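Local coordinates for chromosomal replication initiator protein DNAA (Helicobacter pylori, PDB 2WP0), which probably binds the replication origin in its ATP-bound form to start chromosome replication, the piece here being mainly its N-terminal domain I, which binds regulators, at residues 12-17 with 67-72; 19-24 with 28-33. All blocks are in the same frame, centred on the assembly; numbering follows the deposited sequence.

Interaction 1 of 2, residues 12-17 with 67-72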
ATOM      1  N   LEU D  12      -2.289  28.163 -36.639  1.00 45.68           N
ATOM      2  CA  LEU D  12      -2.330  26.701 -36.646  1.00 43.48           C
ATOM      3  C   LEU D  12      -1.378  26.041 -37.642  1.00 43.12           C
ATOM      4  O   LEU D  12      -0.878  24.949 -37.392  1.00 42.06           O
ATOM      5  CB  LEU D  12      -3.738  26.201 -36.915  1.00 42.95           C
ATOM      6  CG  LEU D  12      -4.727  26.387 -35.779  1.00 43.19           C
ATOM      7  CD1 LEU D  12      -5.432  27.722 -35.909  1.00 45.05           C
ATOM      8  CD2 LEU D  12      -5.744  25.281 -35.826  1.00 42.32           C
ATOM      9  N   ALA D  13      -1.138  26.691 -38.773  1.00 43.51           N
ATOM     10  CA  ALA D  13      -0.249  26.127 -39.771  1.00 43.45           C
ATOM     11  C   ALA D  13       1.208  26.191 -39.320  1.00 43.20           C
ATOM     12  O   ALA D  13       2.017  25.317 -39.665  1.00 42.68           O
ATOM     13  CB  ALA D  13      -0.432  26.828 -41.097  1.00 45.22           C
ATOM     14  N   LEU D  14       1.550  27.230 -38.562  1.00 37.04           N
ATOM     15  CA  LEU D  14       2.909  27.368 -38.046  1.00 37.18           C
ATOM     16  C   LEU D  14       3.162  26.274 -37.057  1.00 38.90           C
ATOM     17  O   LEU D  14       4.296  25.824 -36.851  1.00 38.73           O
ATOM     18  CB  LEU D  14       3.079  28.699 -37.327  1.00 39.03           C
ATOM     19  CG  LEU D  14       3.788  29.818 -38.082  1.00 39.08           C
ATOM     20  CD1 LEU D  14       3.980  31.006 -37.160  1.00 41.19           C
ATOM     21  CD2 LEU D  14       5.133  29.343 -38.667  1.00 38.94           C
ATOM     22  N   VAL D  15       2.076  25.870 -36.426  1.00 36.44           N
ATOM     23  CA  VAL D  15       2.156  24.884 -35.376  1.00 37.23           C
ATOM     24  C   VAL D  15       2.232  23.519 -36.022  1.00 36.19           C
ATOM     25  O   VAL D  15       3.084  22.695 -35.679  1.00 35.70           O
ATOM     26  CB  VAL D  15       0.941  24.962 -34.409  1.00 34.47           C
ATOM     27  CG1 VAL D  15       1.174  24.072 -33.196  1.00 35.36           C
ATOM     28  CG2 VAL D  15       0.676  26.411 -33.975  1.00 35.76           C
ATOM     29  N   LYS D  16       1.330  23.294 -36.965  1.00 44.59           N
ATOM     30  CA  LYS D  16       1.292  22.056 -37.701  1.00 44.60           C
ATOM     31  C   LYS D  16       2.676  21.844 -38.276  1.00 45.26           C
ATOM     32  O   LYS D  16       3.291  20.788 -38.104  1.00 45.18           O
ATOM     33  CB  LYS D  16       0.276  22.178 -38.826  1.00 45.63           C
ATOM     34  CG  LYS D  16      -0.391  20.876 -39.180  1.00 46.29           C
ATOM     35  CD  LYS D  16      -1.531  21.106 -40.164  1.00 48.73           C
ATOM     36  CE  LYS D  16      -2.468  19.909 -40.217  1.00 48.34           C
ATOM     37  NZ  LYS D  16      -1.704  18.627 -40.257  1.00 48.19           N
ATOM     38  N   GLN D  17       3.172  22.883 -38.933  1.00 80.23           N
ATOM     39  CA  GLN D  17       4.458  22.847 -39.618  1.00 80.96           C
ATOM     40  C   GLN D  17       5.694  22.765 -38.700  1.00 80.50           C
ATOM     41  O   GLN D  17       6.821  22.672 -39.183  1.00 81.26           O
ATOM     42  CB  GLN D  17       4.542  24.035 -40.576  1.00 82.42           C
ATOM     43  CG  GLN D  17       5.698  24.967 -40.328  1.00 83.33           C
ATOM     44  CD  GLN D  17       5.512  26.294 -41.027  1.00 85.17           C
ATOM     45  OE1 GLN D  17       4.462  26.558 -41.628  1.00 85.41           O
ATOM     46  NE2 GLN D  17       6.532  27.142 -40.955  1.00 86.48           N
ATOM     47  N   LYS D  67       4.421  30.311 -27.113  1.00 56.99           N
ATOM     48  CA  LYS D  67       5.153  31.535 -26.899  1.00 56.93           C
ATOM     49  C   LYS D  67       6.277  31.584 -27.943  1.00 60.99           C
ATOM     50  O   LYS D  67       6.353  32.499 -28.768  1.00 63.13           O
ATOM     51  CB  LYS D  67       5.716  31.572 -25.482  1.00 52.08           C
ATOM     52  CG  LYS D  67       4.822  32.264 -24.464  1.00 47.79           C
ATOM     53  CD  LYS D  67       4.362  31.323 -23.359  1.00 43.12           C
ATOM     54  CE  LYS D  67       4.106  32.091 -22.046  1.00 41.25           C
ATOM     55  NZ  LYS D  67       3.808  31.224 -20.846  1.00 38.14           N
ATOM     56  N   GLU D  68       7.128  30.566 -27.912  1.00 45.53           N
ATOM     57  CA  GLU D  68       8.234  30.433 -28.851  1.00 48.76           C
ATOM     58  C   GLU D  68       7.798  30.745 -30.276  1.00 51.54           C
ATOM     59  O   GLU D  68       7.979  31.853 -30.765  1.00 53.54           O
ATOM     60  CB  GLU D  68       8.779  29.008 -28.777  1.00 48.73           C
ATOM     61  CG  GLU D  68       9.960  28.735 -29.671  1.00 51.83           C
ATOM     62  CD  GLU D  68      10.848  27.645 -29.105  1.00 52.67           C
ATOM     63  OE1 GLU D  68      10.457  26.457 -29.120  1.00 51.26           O
ATOM     64  OE2 GLU D  68      11.945  27.980 -28.618  1.00 54.73           O
ATOM     65  N   ILE D  69       7.225  29.742 -30.930  1.00 48.62           N
ATOM     66  CA  ILE D  69       6.616  29.877 -32.255  1.00 49.74           C
ATOM     67  C   ILE D  69       6.095  31.284 -32.593  1.00 51.41           C
ATOM     68  O   ILE D  69       6.364  31.798 -33.680  1.00 53.86           O
ATOM     69  CB  ILE D  69       5.459  28.875 -32.417  1.00 48.00           C
ATOM     70  CG1 ILE D  69       5.991  27.439 -32.380  1.00 45.82           C
ATOM     71  CG2 ILE D  69       4.671  29.175 -33.691  1.00 48.39           C
ATOM     72  CD1 ILE D  69       4.937  26.405 -32.624  1.00 42.47           C
ATOM     73  N   LEU D  70       5.350  31.890 -31.667  1.00 55.12           N
ATOM     74  CA  LEU D  70       4.786  33.223 -31.869  1.00 56.02           C
ATOM     75  C   LEU D  70       5.842  34.333 -31.930  1.00 57.79           C
ATOM     76  O   LEU D  70       5.843  35.142 -32.869  1.00 60.31           O
ATOM     77  CB  LEU D  70       3.764  33.549 -30.785  1.00 52.39           C
ATOM     78  CG  LEU D  70       2.365  32.962 -30.940  1.00 51.29           C
ATOM     79  CD1 LEU D  70       1.407  33.551 -29.903  1.00 50.49           C
ATOM     80  CD2 LEU D  70       1.857  33.215 -32.347  1.00 54.24           C
ATOM     81  N   SER D  71       6.730  34.373 -30.931  1.00 61.26           N
ATOM     82  CA  SER D  71       7.800  35.374 -30.869  1.00 62.89           C
ATOM     83  C   SER D  71       8.699  35.333 -32.100  1.00 67.05           C
ATOM     84  O   SER D  71       9.187  36.366 -32.564  1.00 69.45           O
ATOM     85  CB  SER D  71       8.664  35.160 -29.629  1.00 60.90           C
ATOM     86  OG  SER D  71       7.897  35.213 -28.447  1.00 56.58           O
ATOM     87  N   GLN D  72       8.921  34.127 -32.612  1.00 73.45           N
ATOM     88  CA  GLN D  72       9.822  33.901 -33.731  1.00 75.82           C
ATOM     89  C   GLN D  72       9.163  34.191 -35.085  1.00 76.91           C
ATOM     90  O   GLN D  72       9.799  34.022 -36.133  1.00 77.36           O
ATOM     91  CB  GLN D  72      10.332  32.458 -33.698  1.00 74.60           C
ATOM     92  CG  GLN D  72      11.253  32.109 -34.844  1.00 76.72           C
ATOM     93  CD  GLN D  72      10.974  30.739 -35.397  1.00 73.52           C
ATOM     94  OE1 GLN D  72      10.410  29.881 -34.706  1.00 71.22           O
ATOM     95  NE2 GLN D  72      11.365  30.516 -36.651  1.00 73.11           N
TER
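Ile-69, near the C-terminal end of helix 52-71, sends both branches of its side chain onto the last turn of helix 6-16, where they meet Leu-14 and Val-15. Its CG2 methyl, which lies anti to the backbone N with CG1 at chi1 -65°, runs alongside Leu-14, 4.0 Å from CD1 and equally close to CB. The two side chains pass each other in opposite directions, and the methyl touches the leucine both at its base and at its end. The other branch is fully extended (chi2 -176°) and carries CD1 to the neighbouring residue, 4.2 Å from Val-15 CA and 4.5 Å from Val-15 CG1.

This contact lies within domain I of DnaA, where the first helix packs on the end of the long helix that follows the strand 44-49. The CA atoms of Leu-14 and Ile-69 are 7.3 Å apart, and the seam between the two segments is wholly apolar. On its inner side Val-15 and Ile-69 are buried, and Val-15 also packs on Phe-30 of helix 23-30. Leu-14 marks the more open side: it remains partly exposed and also touches Asn-73. Within the last turn of helix 52-71, the carbonyl O of Lys-67 receives both the backbone N of Ser-71 and, from above the carbonyl plane, Ser-71 OG at 3.1 Å, a bond internal to that turn.

Interaction 2 of 2, residues 19-24 with 28-33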
ATOM      1  N   PRO D  19       8.439  21.155 -36.086  1.00 47.85           N
ATOM      2  CA  PRO D  19       9.163  19.967 -35.628  1.00 47.54           C
ATOM      3  C   PRO D  19       8.564  19.351 -34.364  1.00 46.64           C
ATOM      4  O   PRO D  19       7.943  18.309 -34.475  1.00 46.18           O
ATOM      5  CB  PRO D  19      10.561  20.509 -35.350  1.00 48.40           C
ATOM      6  CG  PRO D  19      10.718  21.600 -36.355  1.00 49.54           C
ATOM      7  CD  PRO D  19       9.349  22.158 -36.664  1.00 49.12           C
ATOM      8  N   LYS D  20       8.720  19.980 -33.204  1.00 84.07           N
ATOM      9  CA  LYS D  20       8.409  19.308 -31.940  1.00 83.55           C
ATOM     10  C   LYS D  20       6.914  19.036 -31.693  1.00 82.46           C
ATOM     11  O   LYS D  20       6.520  18.710 -30.575  1.00 81.93           O
ATOM     12  CB  LYS D  20       9.035  20.060 -30.759  1.00 84.53           C
ATOM     13  CG  LYS D  20       9.464  19.157 -29.590  1.00 84.77           C
ATOM     14  CD  LYS D  20      10.840  18.527 -29.820  1.00 86.12           C
ATOM     15  CE  LYS D  20      11.203  17.531 -28.719  1.00 86.31           C
ATOM     16  NZ  LYS D  20      11.196  18.144 -27.354  1.00 86.00           N
ATOM     17  N   VAL D  21       6.088  19.149 -32.732  1.00 61.48           N
ATOM     18  CA  VAL D  21       4.660  18.784 -32.629  1.00 60.51           C
ATOM     19  C   VAL D  21       4.173  17.745 -33.658  1.00 60.47           C
ATOM     20  O   VAL D  21       4.175  17.984 -34.868  1.00 61.27           O
ATOM     21  CB  VAL D  21       3.731  20.011 -32.706  1.00 60.77           C
ATOM     22  CG1 VAL D  21       4.251  21.020 -33.717  1.00 61.90           C
ATOM     23  CG2 VAL D  21       2.326  19.566 -33.078  1.00 59.99           C
ATOM     24  N   SER D  22       3.730  16.601 -33.152  1.00 42.87           N
ATOM     25  CA  SER D  22       3.291  15.500 -34.001  1.00 43.61           C
ATOM     26  C   SER D  22       1.896  15.718 -34.550  1.00 43.85           C
ATOM     27  O   SER D  22       1.157  16.582 -34.079  1.00 43.14           O
ATOM     28  CB  SER D  22       3.288  14.206 -33.219  1.00 43.03           C
ATOM     29  OG  SER D  22       2.121  14.124 -32.433  1.00 40.81           O
ATOM     30  N   LEU D  23       1.529  14.912 -35.541  1.00 43.21           N
ATOM     31  CA  LEU D  23       0.238  15.065 -36.205  1.00 43.39           C
ATOM     32  C   LEU D  23      -0.899  14.807 -35.243  1.00 41.49           C
ATOM     33  O   LEU D  23      -1.853  15.567 -35.200  1.00 41.35           O
ATOM     34  CB  LEU D  23       0.125  14.134 -37.410  1.00 50.92           C
ATOM     35  CG  LEU D  23      -1.006  14.499 -38.367  1.00 51.56           C
ATOM     36  CD1 LEU D  23      -0.709  15.812 -39.079  1.00 52.94           C
ATOM     37  CD2 LEU D  23      -1.275  13.379 -39.369  1.00 51.02           C
ATOM     38  N   ILE D  24      -0.805  13.735 -34.473  1.00 53.58           N
ATOM     39  CA  ILE D  24      -1.824  13.478 -33.464  1.00 50.30           C
ATOM     40  C   ILE D  24      -1.907  14.598 -32.426  1.00 49.86           C
ATOM     41  O   ILE D  24      -2.995  14.917 -31.951  1.00 47.78           O
ATOM     42  CB  ILE D  24      -1.634  12.124 -32.745  1.00 46.24           C
ATOM     43  CG1 ILE D  24      -0.239  12.039 -32.112  1.00 47.15           C
ATOM     44  CG2 ILE D  24      -1.872  10.972 -33.711  1.00 45.84           C
ATOM     45  CD1 ILE D  24      -0.094  12.707 -30.712  1.00 44.73           C
ATOM     46  N   ASN D  28      -5.393  16.187 -31.829  1.00 42.61           N
ATOM     47  CA  ASN D  28      -6.018  16.051 -30.528  1.00 38.73           C
ATOM     48  C   ASN D  28      -6.064  17.344 -29.726  1.00 39.63           C
ATOM     49  O   ASN D  28      -6.982  17.571 -28.940  1.00 37.53           O
ATOM     50  CB  ASN D  28      -5.301  14.971 -29.719  1.00 36.09           C
ATOM     51  CG  ASN D  28      -5.465  13.577 -30.316  1.00 34.60           C
ATOM     52  OD1 ASN D  28      -4.694  12.672 -30.007  1.00 35.16           O
ATOM     53  ND2 ASN D  28      -6.483  13.398 -31.170  1.00 33.42           N
ATOM     54  N   TYR D  29      -5.065  18.195 -29.912  1.00 32.52           N
ATOM     55  CA  TYR D  29      -4.953  19.393 -29.087  1.00 33.06           C
ATOM     56  C   TYR D  29      -5.144  20.652 -29.918  1.00 36.89           C
ATOM     57  O   TYR D  29      -6.202  21.290 -29.859  1.00 36.88           O
ATOM     58  CB  TYR D  29      -3.617  19.418 -28.299  1.00 32.85           C
ATOM     59  CG  TYR D  29      -3.570  18.384 -27.191  1.00 36.18           C
ATOM     60  CD1 TYR D  29      -4.317  18.555 -26.013  1.00 28.67           C
ATOM     61  CD2 TYR D  29      -2.806  17.232 -27.318  1.00 30.34           C
ATOM     62  CE1 TYR D  29      -4.286  17.614 -25.001  1.00 32.86           C
ATOM     63  CE2 TYR D  29      -2.773  16.282 -26.307  1.00 26.12           C
ATOM     64  CZ  TYR D  29      -3.512  16.483 -25.157  1.00 31.52           C
ATOM     65  OH  TYR D  29      -3.486  15.537 -24.171  1.00 29.85           O
ATOM     66  N   PHE D  30      -4.127  20.986 -30.702  1.00 41.98           N
ATOM     67  CA  PHE D  30      -4.024  22.325 -31.276  1.00 43.86           C
ATOM     68  C   PHE D  30      -5.195  22.747 -32.164  1.00 44.48           C
ATOM     69  O   PHE D  30      -5.614  23.899 -32.122  1.00 45.53           O
ATOM     70  CB  PHE D  30      -2.697  22.493 -32.002  1.00 44.30           C
ATOM     71  CG  PHE D  30      -1.518  22.513 -31.091  1.00 44.30           C
ATOM     72  CD1 PHE D  30      -1.236  23.631 -30.326  1.00 45.56           C
ATOM     73  CD2 PHE D  30      -0.685  21.415 -30.989  1.00 43.65           C
ATOM     74  CE1 PHE D  30      -0.129  23.660 -29.485  1.00 46.12           C
ATOM     75  CE2 PHE D  30       0.429  21.431 -30.140  1.00 43.43           C
ATOM     76  CZ  PHE D  30       0.705  22.555 -29.398  1.00 44.85           C
ATOM     77  N   SER D  31      -5.720  21.819 -32.954  1.00 37.54           N
ATOM     78  CA  SER D  31      -6.840  22.115 -33.840  1.00 38.49           C
ATOM     79  C   SER D  31      -8.058  22.719 -33.118  1.00 38.34           C
ATOM     80  O   SER D  31      -8.820  23.502 -33.704  1.00 39.92           O
ATOM     81  CB  SER D  31      -7.265  20.835 -34.533  1.00 38.55           C
ATOM     82  OG  SER D  31      -7.272  19.770 -33.602  1.00 35.96           O
ATOM     83  N   GLN D  32      -8.225  22.344 -31.846  1.00 57.15           N
ATOM     84  CA  GLN D  32      -9.359  22.754 -31.015  1.00 56.15           C
ATOM     85  C   GLN D  32      -9.213  24.145 -30.408  1.00 57.45           C
ATOM     86  O   GLN D  32     -10.127  24.653 -29.749  1.00 57.13           O
ATOM     87  CB  GLN D  32      -9.523  21.768 -29.871  1.00 53.29           C
ATOM     88  CG  GLN D  32      -9.705  20.319 -30.289  1.00 51.45           C
ATOM     89  CD  GLN D  32     -10.333  19.503 -29.179  1.00 49.94           C
ATOM     90  OE1 GLN D  32     -11.434  19.812 -28.709  1.00 49.27           O
ATOM     91  NE2 GLN D  32      -9.638  18.465 -28.745  1.00 49.73           N
ATOM     92  N   LEU D  33      -8.037  24.727 -30.621  1.00 31.30           N
ATOM     93  CA  LEU D  33      -7.662  26.036 -30.112  1.00 32.95           C
ATOM     94  C   LEU D  33      -8.269  27.117 -31.005  1.00 31.70           C
ATOM     95  O   LEU D  33      -8.368  26.942 -32.224  1.00 32.09           O
ATOM     96  CB  LEU D  33      -6.142  26.126 -30.171  1.00 31.88           C
ATOM     97  CG  LEU D  33      -5.360  26.723 -29.022  1.00 33.75           C
ATOM     98  CD1 LEU D  33      -6.207  26.622 -27.797  1.00 33.40           C
ATOM     99  CD2 LEU D  33      -4.073  25.940 -28.881  1.00 32.91           C
TER
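With CG anti to its own carbonyl carbon (chi1 -69°), the Phe-30 ring swings toward Val-21, whose CG2 lies anti to the backbone N because chi1, measured to CG1, is 38°. The methyl comes at an oblique slant to the CD2-CE2 bond, 4.0 Å from Phe-30 CE2 and 4.1 Å from Phe-30 CD2. One helical turn joins the segments at their other end: Asn-28 N donates to Ile-24 O at 2.7 Å, with a nearly straight N-H...O angle of 166°. Ile-24 flanks the same turn, its CB 4.1 Å from Asn-28 OD1.

The Val-21 contact thus packs the chain leading into helix 23-30 against the C-terminal end of that helix. Ser-22 caps its N-terminus, and a wider pi-type turn at 28-30 leads into a type I turn from Phe-30 to Leu-33. Gln-32 NE2 donates to Asn-28 O at 2.8 Å. The contact has two chemistries: apolar Val-21 and Phe-30 face the interior of domain I, while Tyr-29 OH and Gln-32 NE2 hydrogen-bond to the backbone of a chain of another protein, with Ile-24 and Asn-28 packing beside them, consistent with this domain's role in binding regulators.

How the interactions relate
Both contacts belong to domain I, and their centres lie about 11 Å apart. Along the chain, interaction 2 is nested within the loop that interaction 1 closes: helix 6-16 comes first, then helix 23-30, and much later the end of helix 52-71. The two touch directly, with Val-15 CG1 3.8 Å from Phe-30 CG and Leu-12 CD2 3.9 Å from Ser-31 CA. Val-15 and Phe-30 therefore take part in one continuous apolar interior shared by the three helices. The contacts differ in outlook: no other chain of the assembly touches the segments of interaction 1, whereas interaction 2 reaches the bound protein, linking that interior to the binding surface.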